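Local coordinates for protein B-agarase (Agarivorans gilvus, PDB 5Z6P) that probably hydrolyses the beta-glycosidic linkages of agarose, as an agarase of glycoside hydrolase family 50, at residues A[366-380]-A[392-404]. Residues are numbered along the deposited sequence; the frame is centred on the assembly and turned at random.
Sequences WLPDYNDPLAEHYGY and GETYSFYAANLQR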
ATOM      1  N   TRP A 366      -0.141 -14.507  26.461  1.00 20.70           N
ATOM      2  CA  TRP A 366      -1.437 -15.146  26.651  1.00 18.10           C
ATOM      3  C   TRP A 366      -2.115 -15.556  25.349  1.00 22.33           C
ATOM      4  O   TRP A 366      -2.222 -14.776  24.405  1.00 15.44           O
ATOM      5  CB  TRP A 366      -2.372 -14.229  27.424  1.00 20.26           C
ATOM      6  CG  TRP A 366      -3.750 -14.783  27.604  1.00 20.69           C
ATOM      7  CD1 TRP A 366      -4.177 -15.602  28.610  1.00 22.61           C
ATOM      8  CD2 TRP A 366      -4.894 -14.545  26.771  1.00 20.32           C
ATOM      9  NE1 TRP A 366      -5.508 -15.894  28.447  1.00 21.91           N
ATOM     10  CE2 TRP A 366      -5.972 -15.259  27.325  1.00 21.87           C
ATOM     11  CE3 TRP A 366      -5.108 -13.807  25.599  1.00 20.07           C
ATOM     12  CZ2 TRP A 366      -7.244 -15.253  26.756  1.00 18.29           C
ATOM     13  CZ3 TRP A 366      -6.366 -13.800  25.044  1.00 18.04           C
ATOM     14  CH2 TRP A 366      -7.420 -14.523  25.623  1.00 18.46           C
ATOM     15  N   LEU A 367      -2.547 -16.811  25.317  1.00 20.86           N
ATOM     16  CA  LEU A 367      -3.501 -17.295  24.340  1.00 18.61           C
ATOM     17  C   LEU A 367      -4.535 -18.083  25.137  1.00 18.57           C
ATOM     18  O   LEU A 367      -4.187 -18.736  26.113  1.00 18.16           O
ATOM     19  CB  LEU A 367      -2.818 -18.143  23.265  1.00 19.02           C
ATOM     20  CG  LEU A 367      -2.038 -17.294  22.253  1.00 14.59           C
ATOM     21  CD1 LEU A 367      -1.170 -18.151  21.375  1.00 17.34           C
ATOM     22  CD2 LEU A 367      -2.996 -16.476  21.424  1.00 18.21           C
ATOM     23  N   PRO A 368      -5.813 -17.999  24.752  1.00 18.19           N
ATOM     24  CA  PRO A 368      -6.835 -18.628  25.591  1.00 18.07           C
ATOM     25  C   PRO A 368      -6.779 -20.156  25.586  1.00 21.04           C
ATOM     26  O   PRO A 368      -6.447 -20.762  24.568  1.00 17.44           O
ATOM     27  CB  PRO A 368      -8.145 -18.147  24.969  1.00 19.46           C
ATOM     28  CG  PRO A 368      -7.795 -17.880  23.520  1.00 18.98           C
ATOM     29  CD  PRO A 368      -6.391 -17.330  23.571  1.00 16.99           C
ATOM     30  N   ASP A 369      -7.082 -20.748  26.739  1.00 19.48           N
ATOM     31  CA  ASP A 369      -7.415 -22.162  26.815  1.00 23.11           C
ATOM     32  C   ASP A 369      -8.544 -22.449  25.845  1.00 20.57           C
ATOM     33  O   ASP A 369      -9.377 -21.589  25.593  1.00 24.53           O
ATOM     34  CB  ASP A 369      -7.832 -22.562  28.234  1.00 25.31           C
ATOM     35  CG  ASP A 369      -6.706 -22.427  29.232  1.00 31.63           C
ATOM     36  OD1 ASP A 369      -5.529 -22.381  28.809  1.00 29.21           O
ATOM     37  OD2 ASP A 369      -6.998 -22.378  30.445  1.00 34.67           O
ATOM     38  N   TYR A 370      -8.588 -23.656  25.307  1.00 22.99           N
ATOM     39  CA  TYR A 370      -9.573 -23.950  24.278  1.00 21.89           C
ATOM     40  C   TYR A 370     -10.987 -24.024  24.837  1.00 23.33           C
ATOM     41  O   TYR A 370     -11.946 -24.037  24.074  1.00 24.94           O
ATOM     42  CB  TYR A 370      -9.202 -25.242  23.552  1.00 24.27           C
ATOM     43  CG  TYR A 370      -7.931 -25.114  22.730  1.00 23.65           C
ATOM     44  CD1 TYR A 370      -7.910 -24.358  21.566  1.00 23.38           C
ATOM     45  CD2 TYR A 370      -6.757 -25.750  23.113  1.00 25.26           C
ATOM     46  CE1 TYR A 370      -6.762 -24.235  20.819  1.00 21.90           C
ATOM     47  CE2 TYR A 370      -5.596 -25.632  22.357  1.00 20.23           C
ATOM     48  CZ  TYR A 370      -5.608 -24.872  21.212  1.00 20.04           C
ATOM     49  OH  TYR A 370      -4.464 -24.739  20.451  1.00 20.38           O
ATOM     50  N   ASN A 371     -11.115 -24.065  26.165  1.00 25.14           N
ATOM     51  CA  ASN A 371     -12.428 -23.991  26.813  1.00 29.94           C
ATOM     52  C   ASN A 371     -12.789 -22.571  27.271  1.00 24.36           C
ATOM     53  O   ASN A 371     -13.864 -22.339  27.819  1.00 29.67           O
ATOM     54  CB  ASN A 371     -12.511 -24.968  28.003  1.00 31.46           C
ATOM     55  CG  ASN A 371     -11.368 -24.805  29.002  1.00 35.43           C
ATOM     56  OD1 ASN A 371     -10.903 -23.700  29.274  1.00 34.09           O
ATOM     57  ND2 ASN A 371     -10.911 -25.927  29.554  1.00 40.18           N
ATOM     58  N   ASP A 372     -11.880 -21.632  27.044  1.00 24.56           N
ATOM     59  CA  ASP A 372     -12.094 -20.223  27.378  1.00 21.10           C
ATOM     60  C   ASP A 372     -13.055 -19.639  26.350  1.00 21.06           C
ATOM     61  O   ASP A 372     -12.900 -19.893  25.167  1.00 23.96           O
ATOM     62  CB  ASP A 372     -10.748 -19.483  27.382  1.00 21.94           C
ATOM     63  CG  ASP A 372     -10.844 -18.036  27.851  1.00 21.13           C
ATOM     64  OD1 ASP A 372     -11.815 -17.330  27.531  1.00 26.20           O
ATOM     65  OD2 ASP A 372      -9.905 -17.585  28.529  1.00 24.95           O
ATOM     66  N   PRO A 373     -14.067 -18.877  26.789  1.00 21.59           N
ATOM     67  CA  PRO A 373     -14.973 -18.249  25.814  1.00 22.62           C
ATOM     68  C   PRO A 373     -14.254 -17.405  24.740  1.00 21.00           C
ATOM     69  O   PRO A 373     -14.764 -17.262  23.625  1.00 21.93           O
ATOM     70  CB  PRO A 373     -15.863 -17.359  26.684  1.00 23.09           C
ATOM     71  CG  PRO A 373     -15.864 -18.035  28.013  1.00 22.38           C
ATOM     72  CD  PRO A 373     -14.501 -18.651  28.179  1.00 22.79           C
ATOM     73  N   LEU A 374     -13.093 -16.861  25.077  1.00 19.68           N
ATOM     74  CA  LEU A 374     -12.313 -16.082  24.123  1.00 19.50           C
ATOM     75  C   LEU A 374     -11.560 -16.964  23.117  1.00 19.54           C
ATOM     76  O   LEU A 374     -10.896 -16.452  22.224  1.00 21.79           O
ATOM     77  CB  LEU A 374     -11.333 -15.173  24.855  1.00 16.76           C
ATOM     78  CG  LEU A 374     -11.938 -14.068  25.722  1.00 18.79           C
ATOM     79  CD1 LEU A 374     -10.857 -13.367  26.502  1.00 17.59           C
ATOM     80  CD2 LEU A 374     -12.760 -13.066  24.898  1.00 18.59           C
ATOM     81  N   ALA A 375     -11.681 -18.284  23.248  1.00 18.79           N
ATOM     82  CA  ALA A 375     -11.124 -19.213  22.248  1.00 20.17           C
ATOM     83  C   ALA A 375     -11.933 -19.174  20.961  1.00 21.07           C
ATOM     84  O   ALA A 375     -11.498 -19.679  19.936  1.00 21.09           O
ATOM     85  CB  ALA A 375     -11.075 -20.646  22.785  1.00 20.33           C
ATOM     86  N   GLU A 376     -13.115 -18.580  21.040  1.00 16.30           N
ATOM     87  CA  GLU A 376     -13.958 -18.337  19.882  1.00 19.00           C
ATOM     88  C   GLU A 376     -13.207 -17.652  18.739  1.00 21.20           C
ATOM     89  O   GLU A 376     -13.588 -17.757  17.577  1.00 20.85           O
ATOM     90  CB  GLU A 376     -15.156 -17.478  20.300  1.00 19.43           C
ATOM     91  CG  GLU A 376     -16.114 -17.132  19.187  1.00 23.65           C
ATOM     92  CD  GLU A 376     -16.884 -18.347  18.689  1.00 27.34           C
ATOM     93  OE1 GLU A 376     -17.075 -19.289  19.477  1.00 29.14           O
ATOM     94  OE2 GLU A 376     -17.293 -18.356  17.511  1.00 35.10           O
ATOM     95  N   HIS A 377     -12.142 -16.934  19.075  1.00 22.40           N
ATOM     96  CA  HIS A 377     -11.456 -16.119  18.093  1.00 19.81           C
ATOM     97  C   HIS A 377     -10.228 -16.799  17.525  1.00 20.33           C
ATOM     98  O   HIS A 377      -9.459 -16.175  16.805  1.00 20.70           O
ATOM     99  CB  HIS A 377     -11.108 -14.764  18.713  1.00 19.71           C
ATOM    100  CG  HIS A 377     -12.266 -14.155  19.433  1.00 18.88           C
ATOM    101  ND1 HIS A 377     -13.406 -13.745  18.782  1.00 18.87           N
ATOM    102  CD2 HIS A 377     -12.501 -13.981  20.752  1.00 17.88           C
ATOM    103  CE1 HIS A 377     -14.278 -13.304  19.665  1.00 17.44           C
ATOM    104  NE2 HIS A 377     -13.752 -13.436  20.869  1.00 19.52           N
ATOM    105  N   TYR A 378     -10.046 -18.079  17.840  1.00 17.82           N
ATOM    106  CA  TYR A 378      -9.100 -18.891  17.095  1.00 17.95           C
ATOM    107  C   TYR A 378      -9.621 -19.062  15.662  1.00 16.43           C
ATOM    108  O   TYR A 378     -10.814 -19.028  15.419  1.00 18.51           O
ATOM    109  CB  TYR A 378      -8.883 -20.268  17.747  1.00 19.20           C
ATOM    110  CG  TYR A 378      -7.955 -20.263  18.939  1.00 19.22           C
ATOM    111  CD1 TYR A 378      -6.628 -19.901  18.796  1.00 18.41           C
ATOM    112  CD2 TYR A 378      -8.400 -20.646  20.207  1.00 18.80           C
ATOM    113  CE1 TYR A 378      -5.772 -19.898  19.865  1.00 20.37           C
ATOM    114  CE2 TYR A 378      -7.544 -20.644  21.290  1.00 18.45           C
ATOM    115  CZ  TYR A 378      -6.229 -20.269  21.111  1.00 19.43           C
ATOM    116  OH  TYR A 378      -5.353 -20.263  22.161  1.00 18.35           O
ATOM    117  N   GLY A 379      -8.706 -19.226  14.721  1.00 17.33           N
ATOM    118  CA  GLY A 379      -9.049 -19.539  13.348  1.00 16.38           C
ATOM    119  C   GLY A 379      -7.969 -20.454  12.813  1.00 17.81           C
ATOM    120  O   GLY A 379      -7.087 -20.875  13.564  1.00 18.15           O
ATOM    121  N   TYR A 380      -8.027 -20.748  11.520  1.00 15.69           N
ATOM    122  CA  TYR A 380      -7.078 -21.659  10.903  1.00 17.94           C
ATOM    123  C   TYR A 380      -6.815 -21.282   9.450  1.00 19.96           C
ATOM    124  O   TYR A 380      -7.735 -21.018   8.682  1.00 23.01           O
ATOM    125  CB  TYR A 380      -7.594 -23.100  10.996  1.00 20.90           C
ATOM    126  CG  TYR A 380      -6.757 -24.124  10.271  1.00 22.17           C
ATOM    127  CD1 TYR A 380      -5.525 -24.527  10.772  1.00 21.89           C
ATOM    128  CD2 TYR A 380      -7.201 -24.702   9.091  1.00 22.32           C
ATOM    129  CE1 TYR A 380      -4.760 -25.475  10.113  1.00 20.88           C
ATOM    130  CE2 TYR A 380      -6.438 -25.653   8.428  1.00 23.16           C
ATOM    131  CZ  TYR A 380      -5.218 -26.033   8.949  1.00 22.69           C
ATOM    132  OH  TYR A 380      -4.448 -26.965   8.301  1.00 23.17           O
ATOM    133  N   GLY A 392      -1.623 -22.903   9.568  1.00 23.11           N
ATOM    134  CA  GLY A 392      -1.469 -22.678  10.985  1.00 19.58           C
ATOM    135  C   GLY A 392      -2.705 -22.180  11.685  1.00 16.89           C
ATOM    136  O   GLY A 392      -3.608 -21.621  11.088  1.00 19.26           O
ATOM    137  N   GLU A 393      -2.731 -22.388  12.986  1.00 20.40           N
ATOM    138  CA  GLU A 393      -3.727 -21.770  13.836  1.00 18.32           C
ATOM    139  C   GLU A 393      -3.532 -20.262  13.820  1.00 18.35           C
ATOM    140  O   GLU A 393      -2.408 -19.791  13.751  1.00 17.16           O
ATOM    141  CB  GLU A 393      -3.610 -22.315  15.257  1.00 17.08           C
ATOM    142  CG  GLU A 393      -4.538 -21.684  16.251  1.00 18.55           C
ATOM    143  CD  GLU A 393      -4.268 -22.147  17.668  1.00 19.96           C
ATOM    144  OE1 GLU A 393      -3.479 -21.493  18.370  1.00 20.16           O
ATOM    145  OE2 GLU A 393      -4.851 -23.167  18.079  1.00 22.48           O
ATOM    146  N   THR A 394      -4.626 -19.515  13.863  1.00 16.48           N
ATOM    147  CA  THR A 394      -4.546 -18.071  13.980  1.00 17.35           C
ATOM    148  C   THR A 394      -5.344 -17.572  15.164  1.00 21.45           C
ATOM    149  O   THR A 394      -6.149 -18.306  15.748  1.00 19.45           O
ATOM    150  CB  THR A 394      -5.070 -17.351  12.716  1.00 17.26           C
ATOM    151  OG1 THR A 394      -6.472 -17.596  12.562  1.00 15.32           O
ATOM    152  CG2 THR A 394      -4.323 -17.817  11.482  1.00 16.14           C
ATOM    153  N   TYR A 395      -5.126 -16.310  15.507  1.00 16.67           N
ATOM    154  CA  TYR A 395      -5.922 -15.692  16.532  1.00 16.47           C
ATOM    155  C   TYR A 395      -6.114 -14.224  16.210  1.00 16.61           C
ATOM    156  O   TYR A 395      -5.220 -13.582  15.686  1.00 19.22           O
ATOM    157  CB  TYR A 395      -5.270 -15.861  17.903  1.00 13.99           C
ATOM    158  CG  TYR A 395      -6.213 -15.541  19.033  1.00 18.23           C
ATOM    159  CD1 TYR A 395      -7.237 -16.417  19.375  1.00 17.70           C
ATOM    160  CD2 TYR A 395      -6.104 -14.356  19.746  1.00 14.84           C
ATOM    161  CE1 TYR A 395      -8.109 -16.129  20.411  1.00 17.66           C
ATOM    162  CE2 TYR A 395      -6.974 -14.064  20.783  1.00 16.03           C
ATOM    163  CZ  TYR A 395      -7.972 -14.952  21.111  1.00 16.06           C
ATOM    164  OH  TYR A 395      -8.843 -14.660  22.139  1.00 17.99           O
ATOM    165  N   SER A 396      -7.293 -13.713  16.517  1.00 17.91           N
ATOM    166  CA  SER A 396      -7.557 -12.285  16.406  1.00 17.07           C
ATOM    167  C   SER A 396      -7.719 -11.683  17.796  1.00 15.64           C
ATOM    168  O   SER A 396      -8.758 -11.831  18.425  1.00 17.58           O
ATOM    169  CB  SER A 396      -8.798 -12.027  15.562  1.00 15.56           C
ATOM    170  OG  SER A 396      -9.279 -10.714  15.755  1.00 14.57           O
ATOM    171  N   PHE A 397      -6.675 -11.025  18.278  1.00 16.04           N
ATOM    172  CA  PHE A 397      -6.770 -10.250  19.509  1.00 18.47           C
ATOM    173  C   PHE A 397      -7.787  -9.105  19.371  1.00 17.51           C
ATOM    174  O   PHE A 397      -8.445  -8.735  20.332  1.00 16.68           O
ATOM    175  CB  PHE A 397      -5.394  -9.702  19.913  1.00 16.30           C
ATOM    176  CG  PHE A 397      -4.439 -10.755  20.391  1.00 17.56           C
ATOM    177  CD1 PHE A 397      -4.432 -11.149  21.724  1.00 18.15           C
ATOM    178  CD2 PHE A 397      -3.556 -11.369  19.514  1.00 19.30           C
ATOM    179  CE1 PHE A 397      -3.560 -12.137  22.174  1.00 16.84           C
ATOM    180  CE2 PHE A 397      -2.673 -12.343  19.966  1.00 17.00           C
ATOM    181  CZ  PHE A 397      -2.678 -12.723  21.294  1.00 17.62           C
ATOM    182  N   TYR A 398      -7.943  -8.560  18.172  1.00 15.92           N
ATOM    183  CA  TYR A 398      -8.926  -7.491  17.998  1.00 16.92           C
ATOM    184  C   TYR A 398     -10.346  -7.985  18.305  1.00 18.26           C
ATOM    185  O   TYR A 398     -11.093  -7.320  19.022  1.00 16.74           O
ATOM    186  CB  TYR A 398      -8.863  -6.912  16.583  1.00 15.83           C
ATOM    187  CG  TYR A 398      -9.719  -5.676  16.384  1.00 14.90           C
ATOM    188  CD1 TYR A 398      -9.298  -4.436  16.837  1.00 13.97           C
ATOM    189  CD2 TYR A 398     -10.940  -5.757  15.734  1.00 14.24           C
ATOM    190  CE1 TYR A 398     -10.078  -3.310  16.656  1.00 12.67           C
ATOM    191  CE2 TYR A 398     -11.716  -4.646  15.541  1.00 13.73           C
ATOM    192  CZ  TYR A 398     -11.284  -3.425  15.998  1.00 14.73           C
ATOM    193  OH  TYR A 398     -12.062  -2.310  15.798  1.00 15.73           O
ATOM    194  N   ALA A 399     -10.695  -9.161  17.783  1.00 18.78           N
ATOM    195  CA  ALA A 399     -11.994  -9.770  18.047  1.00 18.53           C
ATOM    196  C   ALA A 399     -12.159 -10.027  19.544  1.00 17.14           C
ATOM    197  O   ALA A 399     -13.221  -9.776  20.102  1.00 17.88           O
ATOM    198  CB  ALA A 399     -12.164 -11.069  17.252  1.00 16.53           C
ATOM    199  N   ALA A 400     -11.089 -10.505  20.177  1.00 18.29           N
ATOM    200  CA  ALA A 400     -11.096 -10.800  21.615  1.00 17.56           C
ATOM    201  C   ALA A 400     -11.358  -9.534  22.400  1.00 19.60           C
ATOM    202  O   ALA A 400     -12.142  -9.557  23.341  1.00 20.63           O
ATOM    203  CB  ALA A 400      -9.778 -11.426  22.064  1.00 14.82           C
ATOM    204  N   ASN A 401     -10.707  -8.441  22.000  1.00 16.03           N
ATOM    205  CA  ASN A 401     -10.897  -7.153  22.658  1.00 18.60           C
ATOM    206  C   ASN A 401     -12.297  -6.581  22.423  1.00 16.88           C
ATOM    207  O   ASN A 401     -12.847  -5.919  23.292  1.00 21.38           O
ATOM    208  CB  ASN A 401      -9.812  -6.160  22.219  1.00 16.46           C
ATOM    209  CG  ASN A 401      -8.430  -6.555  22.720  1.00 18.70           C
ATOM    210  OD1 ASN A 401      -8.286  -7.078  23.815  1.00 19.07           O
ATOM    211  ND2 ASN A 401      -7.410  -6.318  21.911  1.00 18.65           N
ATOM    212  N   LEU A 402     -12.886  -6.847  21.266  1.00 18.40           N
ATOM    213  CA  LEU A 402     -14.279  -6.496  21.068  1.00 19.10           C
ATOM    214  C   LEU A 402     -15.181  -7.205  22.097  1.00 19.47           C
ATOM    215  O   LEU A 402     -16.075  -6.592  22.689  1.00 20.22           O
ATOM    216  CB  LEU A 402     -14.727  -6.833  19.651  1.00 20.73           C
ATOM    217  CG  LEU A 402     -14.062  -6.055  18.513  1.00 18.07           C
ATOM    218  CD1 LEU A 402     -14.780  -6.338  17.196  1.00 19.83           C
ATOM    219  CD2 LEU A 402     -14.024  -4.558  18.812  1.00 17.34           C
ATOM    220  N   GLN A 403     -14.945  -8.497  22.307  1.00 21.12           N
ATOM    221  CA  GLN A 403     -15.744  -9.251  23.263  1.00 19.15           C
ATOM    222  C   GLN A 403     -15.495  -8.761  24.701  1.00 20.27           C
ATOM    223  O   GLN A 403     -16.439  -8.584  25.467  1.00 22.08           O
ATOM    224  CB  GLN A 403     -15.462 -10.751  23.152  1.00 18.70           C
ATOM    225  CG  GLN A 403     -16.348 -11.578  24.062  1.00 20.42           C
ATOM    226  CD  GLN A 403     -16.284 -13.055  23.777  1.00 21.82           C
ATOM    227  OE1 GLN A 403     -15.601 -13.494  22.857  1.00 22.32           O
ATOM    228  NE2 GLN A 403     -17.002 -13.835  24.574  1.00 21.41           N
ATOM    229  N   ARG A 404     -14.231  -8.528  25.038  1.00 17.50           N
ATOM    230  CA  ARG A 404     -13.861  -7.934  26.319  1.00 21.89           C
ATOM    231  C   ARG A 404     -14.572  -6.608  26.548  1.00 22.80           C
ATOM    232  O   ARG A 404     -15.068  -6.344  27.638  1.00 19.48           O
ATOM    233  CB  ARG A 404     -12.350  -7.715  26.401  1.00 19.06           C
ATOM    234  CG  ARG A 404     -11.533  -8.994  26.555  1.00 24.74           C
ATOM    235  CD  ARG A 404     -10.063  -8.668  26.533  1.00 21.18           C
ATOM    236  NE  ARG A 404      -9.249  -9.781  26.982  1.00 20.04           N
ATOM    237  CZ  ARG A 404      -8.168 -10.218  26.348  1.00 19.86           C
ATOM    238  NH1 ARG A 404      -7.777  -9.647  25.216  1.00 18.37           N
ATOM    239  NH2 ARG A 404      -7.481 -11.240  26.840  1.00 19.05           N
TER
HETATM  240  O   HOH W   1     -17.016 -16.536  23.151  1.00 25.34           O
HETATM  241  O   HOH W   2      -8.273 -15.938  14.120  1.00 21.79           O
HETATM  242  O   HOH W   3      -3.032 -21.674  20.722  1.00 23.61           O
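Gly379 and Thr394 form the hydrogen-bonded pair of an antiparallel beta hairpin, with Thr394 N to Gly379 O at 2.8 Å and Gly379 N to Thr394 O at 2.9 Å. The axes of strands 378-380 and 392-395 run at 144° to each other, N to C, and strand 378-384 is the outer member of a three-stranded sheet whose far strand is 315-325. Beyond the pairing, the 3-10 turn 373-377 lies against helix 397-406, whose N-cap, Ser396, accepts from Ala399 N.

Tyr395 connects the hairpin to the loop 366-374. A chi1 of -166° carries its ring across to that loop: Tyr395 OH donates to Leu374 O at 2.7 Å, from above the carbonyl plane, while Pro368 CD makes a CH-pi contact over one face. Its edge meets the face of Tyr378 in a T-shaped pair, planes at 63°. Glu393 lies against the other side of Tyr378; Tyr370 OH donates to the syn lone pair of Glu393 OE2 at 2.9 Å, and Glu393 OE1 is hydrogen-bonded to Thr317 OG1.

From the 3-10 turn, the His377 ring lies over the Ala399-Ala400 peptide, and His377 NE2 donates to Gln403 OE1 at 2.7 Å in the plane of that amide. Arg404 NH2 sits over one face of Trp366, 3.3 Å from Trp366 CZ3, while Arg404 NH1 hydrogen-bonds Asn401 OD1 and Arg225 O.

Hydrogen bonds from ring rims to carbonyl oxygens can thus orient ring packing: Tyr395 joins aromatic cluster to turn, His377 turn to helix.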